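Local coordinates for BH2092 protein (PDB 3NHV) that is of unknown function but has a rhodanese-like domain and may act, as some related proteins do, in sulfur transfer, at residues Lys73-Tyr78 with Leu97-Lys102; Trp80-Asn85 with Ile108-Lys113. All blocks are in the same frame, centred on the assembly; numbering follows the deposited sequence.

Interaction 1: residues Lys73-Tyr78 with Leu97-Lys102; sequences KVIITY and LGFRVK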
ATOM      1  N   LYS B  73     -12.722 -20.843 -11.275  1.00 50.68           N
ATOM      2  CA  LYS B  73     -11.377 -20.356 -11.010  1.00 50.55           C
ATOM      3  C   LYS B  73     -11.416 -19.079 -10.181  1.00 60.12           C
ATOM      4  O   LYS B  73     -12.480 -18.665  -9.716  1.00 67.88           O
ATOM      5  CB  LYS B  73     -10.666 -20.099 -12.330  1.00 47.00           C
ATOM      6  CG  LYS B  73     -10.539 -21.334 -13.197  1.00 45.02           C
ATOM      7  CD  LYS B  73      -9.854 -20.992 -14.491  1.00 47.81           C
ATOM      8  CE  LYS B  73      -9.412 -22.232 -15.232  1.00 53.88           C
ATOM      9  NZ  LYS B  73      -8.668 -21.829 -16.458  1.00 55.49           N
ATOM     10  N   VAL B  74     -10.258 -18.459  -9.979  1.00 59.02           N
ATOM     11  CA  VAL B  74     -10.198 -17.214  -9.214  1.00 45.94           C
ATOM     12  C   VAL B  74      -9.559 -16.132 -10.071  1.00 45.03           C
ATOM     13  O   VAL B  74      -8.555 -16.381 -10.729  1.00 50.51           O
ATOM     14  CB  VAL B  74      -9.368 -17.368  -7.928  1.00 43.98           C
ATOM     15  CG1 VAL B  74      -9.315 -16.033  -7.202  1.00 42.19           C
ATOM     16  CG2 VAL B  74      -9.982 -18.434  -7.024  1.00 42.28           C
ATOM     17  N   ILE B  75     -10.148 -14.939 -10.072  1.00 44.58           N
ATOM     18  CA  ILE B  75      -9.617 -13.821 -10.856  1.00 41.02           C
ATOM     19  C   ILE B  75      -8.633 -12.984 -10.025  1.00 42.17           C
ATOM     20  O   ILE B  75      -8.915 -12.631  -8.879  1.00 33.56           O
ATOM     21  CB  ILE B  75     -10.768 -12.887 -11.387  1.00 41.00           C
ATOM     22  CG1 ILE B  75     -11.561 -13.587 -12.489  1.00 38.40           C
ATOM     23  CG2 ILE B  75     -10.195 -11.608 -11.979  1.00 43.52           C
ATOM     24  CD1 ILE B  75     -12.464 -14.678 -12.000  1.00 53.64           C
ATOM     25  N   ILE B  76      -7.477 -12.689 -10.616  1.00 40.59           N
ATOM     26  CA  ILE B  76      -6.437 -11.895  -9.972  1.00 40.42           C
ATOM     27  C   ILE B  76      -6.255 -10.643 -10.818  1.00 43.57           C
ATOM     28  O   ILE B  76      -5.814 -10.725 -11.958  1.00 46.02           O
ATOM     29  CB  ILE B  76      -5.075 -12.644  -9.920  1.00 41.58           C
ATOM     30  CG1 ILE B  76      -5.250 -14.024  -9.284  1.00 37.36           C
ATOM     31  CG2 ILE B  76      -4.062 -11.830  -9.107  1.00 32.12           C
ATOM     32  CD1 ILE B  76      -5.594 -13.988  -7.811  1.00 41.45           C
ATOM     33  N   THR B  77      -6.595  -9.486 -10.263  1.00 39.10           N
ATOM     34  CA  THR B  77      -6.467  -8.242 -11.005  1.00 42.18           C
ATOM     35  C   THR B  77      -5.208  -7.496 -10.622  1.00 38.17           C
ATOM     36  O   THR B  77      -4.758  -7.583  -9.486  1.00 39.26           O
ATOM     37  CB  THR B  77      -7.661  -7.311 -10.730  1.00 49.86           C
ATOM     38  OG1 THR B  77      -7.669  -6.954  -9.343  1.00 50.08           O
ATOM     39  CG2 THR B  77      -8.973  -8.010 -11.069  1.00 49.21           C
ATOM     40  N   TYR B  78      -4.636  -6.760 -11.567  1.00 39.77           N
ATOM     41  CA  TYR B  78      -3.455  -5.973 -11.256  1.00 39.58           C
ATOM     42  C   TYR B  78      -3.418  -4.714 -12.111  1.00 41.58           C
ATOM     43  O   TYR B  78      -3.796  -4.734 -13.284  1.00 47.66           O
ATOM     44  CB  TYR B  78      -2.175  -6.805 -11.431  1.00 45.79           C
ATOM     45  CG  TYR B  78      -1.683  -6.966 -12.852  1.00 46.49           C
ATOM     46  CD1 TYR B  78      -0.966  -5.953 -13.481  1.00 41.69           C
ATOM     47  CD2 TYR B  78      -1.911  -8.144 -13.557  1.00 45.59           C
ATOM     48  CE1 TYR B  78      -0.484  -6.112 -14.768  1.00 45.14           C
ATOM     49  CE2 TYR B  78      -1.434  -8.315 -14.844  1.00 39.15           C
ATOM     50  CZ  TYR B  78      -0.720  -7.298 -15.446  1.00 41.09           C
ATOM     51  OH  TYR B  78      -0.222  -7.479 -16.717  1.00 36.11           O
ATOM     52  N   LEU B  97     -20.217  -9.553 -10.865  1.00 52.15           N
ATOM     53  CA  LEU B  97     -20.544 -10.512 -11.915  1.00 56.21           C
ATOM     54  C   LEU B  97     -20.594 -11.948 -11.389  1.00 54.61           C
ATOM     55  O   LEU B  97     -20.804 -12.887 -12.158  1.00 53.49           O
ATOM     56  CB  LEU B  97     -19.525 -10.416 -13.058  1.00 54.77           C
ATOM     57  CG  LEU B  97     -19.561  -9.143 -13.912  1.00 58.40           C
ATOM     58  CD1 LEU B  97     -18.264  -8.977 -14.684  1.00 49.48           C
ATOM     59  CD2 LEU B  97     -20.753  -9.206 -14.855  1.00 54.91           C
ATOM     60  N   GLY B  98     -20.391 -12.115 -10.083  1.00 58.94           N
ATOM     61  CA  GLY B  98     -20.431 -13.443  -9.482  1.00 47.85           C
ATOM     62  C   GLY B  98     -19.107 -14.195  -9.402  1.00 52.32           C
ATOM     63  O   GLY B  98     -19.082 -15.336  -8.947  1.00 55.11           O
ATOM     64  N   PHE B  99     -18.014 -13.568  -9.836  1.00 52.14           N
ATOM     65  CA  PHE B  99     -16.688 -14.182  -9.803  1.00 47.06           C
ATOM     66  C   PHE B  99     -15.989 -14.090  -8.442  1.00 54.38           C
ATOM     67  O   PHE B  99     -16.278 -13.203  -7.637  1.00 51.63           O
ATOM     68  CB  PHE B  99     -15.767 -13.527 -10.843  1.00 48.01           C
ATOM     69  CG  PHE B  99     -15.999 -13.988 -12.253  1.00 53.42           C
ATOM     70  CD1 PHE B  99     -16.582 -13.141 -13.193  1.00 56.11           C
ATOM     71  CD2 PHE B  99     -15.628 -15.270 -12.645  1.00 57.14           C
ATOM     72  CE1 PHE B  99     -16.791 -13.571 -14.503  1.00 57.32           C
ATOM     73  CE2 PHE B  99     -15.833 -15.707 -13.946  1.00 50.18           C
ATOM     74  CZ  PHE B  99     -16.415 -14.857 -14.877  1.00 56.40           C
ATOM     75  N   ARG B 100     -15.070 -15.023  -8.191  1.00 57.22           N
ATOM     76  CA  ARG B 100     -14.269 -15.015  -6.962  1.00 54.42           C
ATOM     77  C   ARG B 100     -13.037 -14.243  -7.433  1.00 51.07           C
ATOM     78  O   ARG B 100     -12.482 -14.542  -8.498  1.00 43.47           O
ATOM     79  CB  ARG B 100     -13.887 -16.438  -6.542  1.00 57.24           C
ATOM     80  CG  ARG B 100     -15.074 -17.337  -6.171  1.00 58.30           C
ATOM     81  CD  ARG B 100     -15.575 -17.078  -4.756  1.00 49.33           C
ATOM     82  NE  ARG B 100     -16.773 -17.856  -4.443  1.00 47.80           N
ATOM     83  CZ  ARG B 100     -17.102 -18.262  -3.217  1.00 54.71           C
ATOM     84  NH1 ARG B 100     -16.315 -17.966  -2.188  1.00 48.09           N
ATOM     85  NH2 ARG B 100     -18.216 -18.960  -3.013  1.00 36.49           N
ATOM     86  N   VAL B 101     -12.609 -13.258  -6.654  1.00 42.89           N
ATOM     87  CA  VAL B 101     -11.496 -12.431  -7.082  1.00 43.55           C
ATOM     88  C   VAL B 101     -10.623 -11.905  -5.952  1.00 41.62           C
ATOM     89  O   VAL B 101     -11.083 -11.758  -4.823  1.00 44.34           O
ATOM     90  CB  VAL B 101     -12.041 -11.228  -7.873  1.00 39.33           C
ATOM     91  CG1 VAL B 101     -12.930 -10.400  -6.964  1.00 31.78           C
ATOM     92  CG2 VAL B 101     -10.902 -10.382  -8.430  1.00 47.40           C
ATOM     93  N   LYS B 102      -9.367 -11.615  -6.295  1.00 40.17           N
ATOM     94  CA  LYS B 102      -8.367 -11.071  -5.378  1.00 41.13           C
ATOM     95  C   LYS B 102      -7.560 -10.051  -6.183  1.00 43.56           C
ATOM     96  O   LYS B 102      -7.379 -10.227  -7.391  1.00 47.08           O
ATOM     97  CB  LYS B 102      -7.410 -12.168  -4.880  1.00 38.58           C
ATOM     98  CG  LYS B 102      -8.054 -13.287  -4.075  1.00 50.68           C
ATOM     99  CD  LYS B 102      -7.004 -14.213  -3.461  1.00 44.96           C
ATOM    100  CE  LYS B 102      -7.638 -15.140  -2.421  1.00 59.04           C
ATOM    101  NZ  LYS B 102      -6.654 -15.652  -1.418  1.00 57.78           N
TER
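The flat group of this contact is the Phe-99 ring, which Ile-75 CD1 approaches obliquely: Ile-75 CD1 lies 3.3 Å from Phe-99 CD2 and 3.6 Å from Phe-99 CG. With chi2 of Ile-75 at 73°, CD1 is bent off the extended position, and it is this terminal methyl that does the touching. Lys-71 adds a cation-pi contact to the same ring.

Beyond this ring the contact is a pairing of two parallel strands, 74-78 and the start of 100-105, whose short axes diverge by 29°. Three backbone bonds give the register. Ile-75 N donates to Arg-100 O at 2.8 Å with an almost straight N-H...O angle (179°). Lys-102 N returns a bond of 2.8 Å to Ile-75 O, and Thr-77 N reaches Lys-102 O at 3.1 Å. Ile-75 thus uses both its N-H and its carbonyl on the neighbouring strand.

The strands are the two ends of a beta-alpha-beta crossover through helix 86-96, within the central parallel sheet of the rhodanese-like fold. A Schellman motif at Gly-98 ends the helix just before the return strand. On the helix-facing side of the sheet, Ile-75 CG2 packs on Val-101 CG2 at 3.8 Å, and Thr-77 CG2 comes within 4.0 Å of the same Val-101 methyl. Phe-94 and Ala-91 cover this layer, while Thr-77 OG1 is held by a hydrogen bond with Ala-87 O.

The other face carries Ile-76 and Lys-102, lying side by side and pointing the same way, with Ile-76 CD1 3.9 Å from Lys-102 CB. Val-101 O, which takes no bond from strand 74-78, is hydrogen-bonded to Tyr-10 OH of the second subunit.

Interaction 2: residues Trp80-Asn85 with Ile108-Lys113; sequences WGPACN and IEYWRK
Trp-80 and Glu-109 join a loop to the first turn of a helix by a backbone hydrogen bond, and Pro-82 adds side-chain contacts with Glu-109 and Tyr-110. The loop follows strand 74-78, in the place that the active-site loop takes in rhodaneses; the helix, 107-113, comes after strand 100-105.

The evidence for the main bond is direct: Glu-109 N lies 2.9 Å from Trp-80 O, with an N-H...O angle of 156° and a C=O...N angle of 176°, so the donor sits almost straight out from the carbonyl. Ile-108 CG2 packs against the same Trp-80 O at 3.6 Å and approaches the indole only loosely.

Glu-109 has CG anti to the backbone N (chi1 172°), and its chain beyond is extended, crossing Pro-82 at about a right angle. Glu-109 OE2 stops 3.4 Å from Pro-82 CD. The other oxygen is gripped twice: Glu-109 OE1 offers Lys-113 NZ its anti lone pair, the one away from OE2, in a salt bridge of 2.9 Å, and Tyr-110 OH of the second subunit is hydrogen-bonded to it as well. These partners would be expected to favour the charged carboxylate.

Pro-82 also touches Tyr-110, again at roughly a right angle, with Pro-82 CG 3.8 Å from Tyr-110 CE2. Lys-113 CD lies over one face of that ring, 4.0 Å above its plane and offset toward the rim, while Tyr-110 OH is hydrogen-bonded to Glu-109 of the third subunit. The contact is therefore part of the trimer interface.

Within the chain, the type I turn from Gly-81 to Cys-84 leads into helix 86-96, the Cys-79 to Cys-84 disulfide closes the loop beside the end of strand 74-78, and the Trp-111 side chain packs helix 107-113 on helix 20-28.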
ATOM      1  N   TRP B  80      -1.078  -0.694 -12.289  1.00 43.70           N
ATOM      2  CA  TRP B  80       0.315  -0.296 -12.329  1.00 46.59           C
ATOM      3  C   TRP B  80       1.064  -0.609 -11.054  1.00 47.23           C
ATOM      4  O   TRP B  80       2.077  -1.303 -11.088  1.00 52.74           O
ATOM      5  CB  TRP B  80       0.447   1.192 -12.634  1.00 51.42           C
ATOM      6  CG  TRP B  80       0.116   1.518 -14.043  1.00 55.06           C
ATOM      7  CD1 TRP B  80      -1.112   1.840 -14.544  1.00 57.89           C
ATOM      8  CD2 TRP B  80       1.017   1.516 -15.152  1.00 47.82           C
ATOM      9  NE1 TRP B  80      -1.030   2.038 -15.902  1.00 56.44           N
ATOM     10  CE2 TRP B  80       0.265   1.844 -16.302  1.00 53.78           C
ATOM     11  CE3 TRP B  80       2.387   1.262 -15.291  1.00 52.12           C
ATOM     12  CZ2 TRP B  80       0.836   1.934 -17.572  1.00 48.59           C
ATOM     13  CZ3 TRP B  80       2.958   1.351 -16.559  1.00 55.76           C
ATOM     14  CH2 TRP B  80       2.180   1.683 -17.683  1.00 55.65           C
ATOM     15  N   GLY B  81       0.566  -0.099  -9.932  1.00 47.50           N
ATOM     16  CA  GLY B  81       1.225  -0.335  -8.657  1.00 52.80           C
ATOM     17  C   GLY B  81       0.473   0.163  -7.430  1.00 54.09           C
ATOM     18  O   GLY B  81      -0.742   0.371  -7.478  1.00 47.58           O
ATOM     19  N   PRO B  82       1.185   0.378  -6.310  1.00 54.11           N
ATOM     20  CA  PRO B  82       0.662   0.849  -5.020  1.00 54.36           C
ATOM     21  C   PRO B  82      -0.219   2.089  -5.085  1.00 52.02           C
ATOM     22  O   PRO B  82      -1.190   2.215  -4.343  1.00 41.46           O
ATOM     23  CB  PRO B  82       1.929   1.120  -4.211  1.00 49.85           C
ATOM     24  CG  PRO B  82       2.891   0.146  -4.761  1.00 53.62           C
ATOM     25  CD  PRO B  82       2.650   0.230  -6.248  1.00 47.93           C
ATOM     26  N   ALA B  83       0.140   3.007  -5.971  1.00 55.09           N
ATOM     27  CA  ALA B  83      -0.598   4.255  -6.106  1.00 61.82           C
ATOM     28  C   ALA B  83      -1.783   4.166  -7.061  1.00 58.61           C
ATOM     29  O   ALA B  83      -2.254   5.185  -7.561  1.00 60.41           O
ATOM     30  CB  ALA B  83       0.345   5.361  -6.560  1.00 60.06           C
ATOM     31  N   CYS B  84      -2.271   2.959  -7.310  1.00 53.92           N
ATOM     32  CA  CYS B  84      -3.385   2.802  -8.225  1.00 53.81           C
ATOM     33  C   CYS B  84      -4.585   2.123  -7.566  1.00 52.23           C
ATOM     34  O   CYS B  84      -4.428   1.321  -6.646  1.00 57.35           O
ATOM     35  CB  CYS B  84      -2.922   2.018  -9.463  1.00 56.29           C
ATOM     36  SG  CYS B  84      -4.240   1.707 -10.690  1.00 84.54           S
ATOM     37  N   ASN B  85      -5.781   2.467  -8.040  1.00 52.71           N
ATOM     38  CA  ASN B  85      -7.044   1.924  -7.535  1.00 49.72           C
ATOM     39  C   ASN B  85      -7.677   0.996  -8.564  1.00 50.59           C
ATOM     40  O   ASN B  85      -8.693   0.352  -8.290  1.00 46.92           O
ATOM     41  CB  ASN B  85      -8.036   3.059  -7.258  1.00 62.04           C
ATOM     42  CG  ASN B  85      -7.911   3.619  -5.860  1.00 71.50           C
ATOM     43  OD1 ASN B  85      -6.857   3.504  -5.232  1.00 84.88           O
ATOM     44  ND2 ASN B  85      -8.982   4.239  -5.364  1.00 59.85           N
ATOM     45  N   ILE B 108       2.253  -4.337 -11.516  1.00 46.83           N
ATOM     46  CA  ILE B 108       3.327  -4.773 -12.386  1.00 40.60           C
ATOM     47  C   ILE B 108       4.609  -4.046 -12.017  1.00 39.00           C
ATOM     48  O   ILE B 108       5.706  -4.496 -12.328  1.00 38.13           O
ATOM     49  CB  ILE B 108       2.980  -4.506 -13.871  1.00 52.93           C
ATOM     50  CG1 ILE B 108       4.012  -5.179 -14.781  1.00 54.99           C
ATOM     51  CG2 ILE B 108       2.917  -3.008 -14.135  1.00 42.53           C
ATOM     52  CD1 ILE B 108       3.632  -5.160 -16.255  1.00 61.08           C
ATOM     53  N   GLU B 109       4.461  -2.915 -11.344  1.00 38.57           N
ATOM     54  CA  GLU B 109       5.617  -2.161 -10.934  1.00 42.56           C
ATOM     55  C   GLU B 109       6.518  -3.026 -10.056  1.00 44.72           C
ATOM     56  O   GLU B 109       7.683  -3.239 -10.370  1.00 54.77           O
ATOM     57  CB  GLU B 109       5.200  -0.920 -10.163  1.00 40.12           C
ATOM     58  CG  GLU B 109       6.382  -0.208  -9.564  1.00 44.73           C
ATOM     59  CD  GLU B 109       5.983   0.902  -8.634  1.00 47.47           C
ATOM     60  OE1 GLU B 109       6.872   1.391  -7.907  1.00 49.22           O
ATOM     61  OE2 GLU B 109       4.791   1.285  -8.635  1.00 53.00           O
ATOM     62  N   TYR B 110       5.986  -3.539  -8.956  1.00 43.40           N
ATOM     63  CA  TYR B 110       6.801  -4.360  -8.079  1.00 46.08           C
ATOM     64  C   TYR B 110       7.063  -5.757  -8.624  1.00 47.58           C
ATOM     65  O   TYR B 110       7.949  -6.462  -8.142  1.00 53.75           O
ATOM     66  CB  TYR B 110       6.185  -4.401  -6.677  1.00 46.74           C
ATOM     67  CG  TYR B 110       6.661  -3.249  -5.813  1.00 62.64           C
ATOM     68  CD1 TYR B 110       7.826  -3.366  -5.040  1.00 61.58           C
ATOM     69  CD2 TYR B 110       6.003  -2.012  -5.825  1.00 57.48           C
ATOM     70  CE1 TYR B 110       8.324  -2.282  -4.308  1.00 56.01           C
ATOM     71  CE2 TYR B 110       6.498  -0.922  -5.094  1.00 55.68           C
ATOM     72  CZ  TYR B 110       7.657  -1.068  -4.345  1.00 54.94           C
ATOM     73  OH  TYR B 110       8.161   0.001  -3.643  1.00 66.26           O
ATOM     74  N   TRP B 111       6.311  -6.157  -9.643  1.00 51.60           N
ATOM     75  CA  TRP B 111       6.519  -7.466 -10.247  1.00 46.16           C
ATOM     76  C   TRP B 111       7.847  -7.424 -10.986  1.00 49.69           C
ATOM     77  O   TRP B 111       8.645  -8.364 -10.922  1.00 47.18           O
ATOM     78  CB  TRP B 111       5.393  -7.795 -11.222  1.00 47.03           C
ATOM     79  CG  TRP B 111       5.708  -8.960 -12.072  1.00 47.41           C
ATOM     80  CD1 TRP B 111       6.363  -8.945 -13.268  1.00 42.25           C
ATOM     81  CD2 TRP B 111       5.461 -10.335 -11.763  1.00 46.22           C
ATOM     82  NE1 TRP B 111       6.545 -10.227 -13.722  1.00 42.27           N
ATOM     83  CE2 TRP B 111       6.001 -11.100 -12.821  1.00 44.34           C
ATOM     84  CE3 TRP B 111       4.840 -10.994 -10.697  1.00 39.88           C
ATOM     85  CZ2 TRP B 111       5.938 -12.497 -12.841  1.00 46.44           C
ATOM     86  CZ3 TRP B 111       4.776 -12.386 -10.714  1.00 43.53           C
ATOM     87  CH2 TRP B 111       5.322 -13.122 -11.780  1.00 41.93           C
ATOM     88  N   ARG B 112       8.075  -6.318 -11.685  1.00 47.80           N
ATOM     89  CA  ARG B 112       9.305  -6.129 -12.432  1.00 47.26           C
ATOM     90  C   ARG B 112      10.460  -5.822 -11.476  1.00 45.93           C
ATOM     91  O   ARG B 112      11.564  -6.322 -11.664  1.00 53.87           O
ATOM     92  CB  ARG B 112       9.124  -5.001 -13.459  1.00 55.13           C
ATOM     93  CG  ARG B 112       8.116  -5.316 -14.565  1.00 52.56           C
ATOM     94  CD  ARG B 112       7.772  -4.070 -15.361  1.00 51.20           C
ATOM     95  NE  ARG B 112       8.944  -3.532 -16.042  1.00 56.25           N
ATOM     96  CZ  ARG B 112       8.991  -2.350 -16.651  1.00 59.89           C
ATOM     97  NH1 ARG B 112       7.928  -1.557 -16.677  1.00 58.89           N
ATOM     98  NH2 ARG B 112      10.111  -1.961 -17.239  1.00 54.09           N
ATOM     99  N   LYS B 113      10.211  -5.016 -10.448  1.00 41.80           N
ATOM    100  CA  LYS B 113      11.262  -4.704  -9.480  1.00 42.98           C
ATOM    101  C   LYS B 113      11.745  -5.989  -8.807  1.00 44.26           C
ATOM    102  O   LYS B 113      12.931  -6.145  -8.530  1.00 40.80           O
ATOM    103  CB  LYS B 113      10.762  -3.733  -8.408  1.00 37.23           C
ATOM    104  CG  LYS B 113      10.769  -2.264  -8.825  1.00 44.85           C
ATOM    105  CD  LYS B 113      10.296  -1.367  -7.685  1.00 49.31           C
ATOM    106  CE  LYS B 113      10.158   0.086  -8.126  1.00 62.06           C
ATOM    107  NZ  LYS B 113       9.570   0.966  -7.063  1.00 57.24           N
TER

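The centres of the two interactions are 18 Å apart, on opposite sides of the chain's centre, yet they meet where Tyr-78 CE1 packs on Ile-108 CB at 3.9 Å. Their segments alternate along the chain: 73-78, 80-85, 97-102, 108-113. Strand 74-78 runs into the loop of interaction 2, helix 86-96 leads back to strand 100-105, and helix 107-113 follows that strand. Interaction 1 therefore pairs the strands within the sheet, and interaction 2 pairs the elements that follow their C-terminal ends. Both lie in the rhodanese-like domain, and the second subunit is met both at strand 100-105 and at the loop-helix contact.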